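Local coordinates for spindle pole body-associated protein VIK1 (Candida glabrata, PDB 4GKP) that probably binds microtubules through a noncatalytic, kinesin-like motor homology domain as a partner of the kinesin Kar3, at residues E67-Y72 / F83-V88. Numbering follows the deposited sequence.
Sequences EDLHVY and FNLFSV
The rings of Tyr-72 and Phe-83 meet as an offset edge-to-face pair, the edge of Phe-83 turned toward the face of Tyr-72, with centroids 5.7 Å apart and planes inclined at 80°. The nearest ring atoms are Tyr-72 CE2 and Phe-83 CD2, 3.9 Å apart, and the phenol oxygen lies in the plane of the Phe-83 ring, at its edge. At the edge of the Tyr-72 ring, likewise in plane, is the carbonyl oxygen of Asn-84. Tyr-72 OH donates to Asn-84 O over 2.8 Å, in the carbonyl plane and with a C=O···donor angle of 149°, a bond that ties the first turn of the helix directly to the strand backbone. With CG anti to the backbone N (chi1 170°), the Tyr-72 ring is directed across the gap, which its length lets the hydroxyl span. Helix 68-78 here packs on a face of the central mixed sheet of the kinesin motor-like fold. Strand 83-88, paired in parallel with 201-208 and 246-250, follows that helix in the chain and runs back nearly antiparallel to its first turn. The Asn-84 side chain engages other partners, its ND2 hydrogen-bonding to Thr-242 and Ser-244. Nearer the start of the helix, Leu-69 and Leu-85 cross at about a right angle through their methyl ends, CD2 of Leu-69 lying 4.0 Å from CD1 of Leu-85. Leu-64 and Phe-65, from the loop before the helix, continue this apolar layer against Leu-69 and Leu-85, respectively, while Phe-203 touches both Phe-83 and Leu-85 from the adjoining strand.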
# COMPACT_ATOMS: atom_id res chain seq x y z
N GLU A 67 5.62 -9.35 -9.10
CA GLU A 67 4.39 -10.06 -9.49
C GLU A 67 3.37 -9.09 -10.14
O GLU A 67 3.77 -8.25 -10.96
CB GLU A 67 3.79 -10.81 -8.30
N ASP A 68 2.09 -9.20 -9.80
CA ASP A 68 1.02 -8.37 -10.41
C ASP A 68 1.12 -6.84 -10.16
O ASP A 68 0.64 -6.03 -10.98
CB ASP A 68 -0.37 -8.88 -9.99
CG ASP A 68 -0.92 -9.97 -10.90
OD1 ASP A 68 -0.11 -10.71 -11.49
OD2 ASP A 68 -2.16 -10.09 -11.04
N LEU A 69 1.75 -6.47 -9.04
CA LEU A 69 1.90 -5.06 -8.66
C LEU A 69 2.72 -4.28 -9.68
O LEU A 69 2.39 -3.14 -10.00
CB LEU A 69 2.46 -4.93 -7.23
CG LEU A 69 1.53 -5.45 -6.12
CD1 LEU A 69 2.14 -5.32 -4.73
CD2 LEU A 69 0.19 -4.73 -6.17
N HIS A 70 3.76 -4.93 -10.21
CA HIS A 70 4.63 -4.36 -11.25
C HIS A 70 3.81 -3.86 -12.39
O HIS A 70 4.01 -2.75 -12.88
CB HIS A 70 5.61 -5.44 -11.75
CG HIS A 70 6.67 -4.93 -12.71
ND1 HIS A 70 7.70 -5.69 -13.12
CD2 HIS A 70 6.83 -3.68 -13.34
CE1 HIS A 70 8.48 -4.98 -13.96
NE2 HIS A 70 7.95 -3.75 -14.09
N VAL A 71 2.87 -4.69 -12.83
CA VAL A 71 2.04 -4.40 -14.00
C VAL A 71 1.09 -3.26 -13.66
O VAL A 71 0.95 -2.31 -14.42
CB VAL A 71 1.28 -5.68 -14.47
CG1 VAL A 71 0.37 -5.40 -15.65
CG2 VAL A 71 2.28 -6.77 -14.81
N TYR A 72 0.47 -3.37 -12.49
CA TYR A 72 -0.37 -2.31 -11.96
C TYR A 72 0.36 -0.97 -11.94
O TYR A 72 -0.12 -0.01 -12.53
CB TYR A 72 -0.84 -2.71 -10.56
CG TYR A 72 -1.51 -1.61 -9.81
CD1 TYR A 72 -2.71 -1.08 -10.26
CD2 TYR A 72 -0.93 -1.09 -8.65
CE1 TYR A 72 -3.35 -0.07 -9.55
CE2 TYR A 72 -1.56 -0.08 -7.95
CZ TYR A 72 -2.77 0.43 -8.40
OH TYR A 72 -3.39 1.44 -7.70
N PHE A 83 -2.23 7.28 -8.27
CA PHE A 83 -2.56 5.95 -7.76
C PHE A 83 -1.99 5.67 -6.40
O PHE A 83 -1.22 6.47 -5.85
CB PHE A 83 -2.20 4.83 -8.78
CG PHE A 83 -0.73 4.64 -8.99
CD1 PHE A 83 0.06 5.65 -9.53
CD2 PHE A 83 -0.13 3.42 -8.70
CE1 PHE A 83 1.42 5.46 -9.75
CE2 PHE A 83 1.23 3.22 -8.91
CZ PHE A 83 2.01 4.24 -9.44
N ASN A 84 -2.40 4.53 -5.86
CA ASN A 84 -2.00 4.15 -4.52
C ASN A 84 -1.82 2.64 -4.36
O ASN A 84 -2.27 1.85 -5.20
CB ASN A 84 -3.01 4.69 -3.50
CG ASN A 84 -4.33 3.95 -3.53
OD1 ASN A 84 -4.38 2.75 -3.27
ND2 ASN A 84 -5.41 4.65 -3.85
N LEU A 85 -1.15 2.26 -3.27
CA LEU A 85 -1.12 0.88 -2.82
C LEU A 85 -1.30 0.93 -1.32
O LEU A 85 -0.60 1.69 -0.65
CB LEU A 85 0.20 0.17 -3.17
CG LEU A 85 0.43 -1.24 -2.60
CD1 LEU A 85 -0.56 -2.27 -3.16
CD2 LEU A 85 1.87 -1.71 -2.82
N PHE A 86 -2.24 0.13 -0.79
CA PHE A 86 -2.39 -0.02 0.66
C PHE A 86 -1.80 -1.33 1.12
O PHE A 86 -2.07 -2.37 0.52
CB PHE A 86 -3.85 -0.06 1.04
CG PHE A 86 -4.52 1.28 1.06
CD1 PHE A 86 -4.95 1.87 -0.12
CD2 PHE A 86 -4.76 1.92 2.28
CE1 PHE A 86 -5.58 3.10 -0.10
CE2 PHE A 86 -5.39 3.15 2.31
CZ PHE A 86 -5.80 3.74 1.12
N SER A 87 -1.00 -1.29 2.17
CA SER A 87 -0.50 -2.50 2.79
C SER A 87 -1.13 -2.62 4.17
O SER A 87 -0.90 -1.76 5.04
CB SER A 87 1.03 -2.47 2.90
OG SER A 87 1.49 -3.54 3.71
N VAL A 88 -1.95 -3.66 4.33
CA VAL A 88 -2.75 -3.90 5.55
C VAL A 88 -2.32 -5.21 6.21
O VAL A 88 -2.31 -6.26 5.57
CB VAL A 88 -4.26 -3.93 5.23
CG1 VAL A 88 -5.09 -4.16 6.50
CG2 VAL A 88 -4.70 -2.67 4.48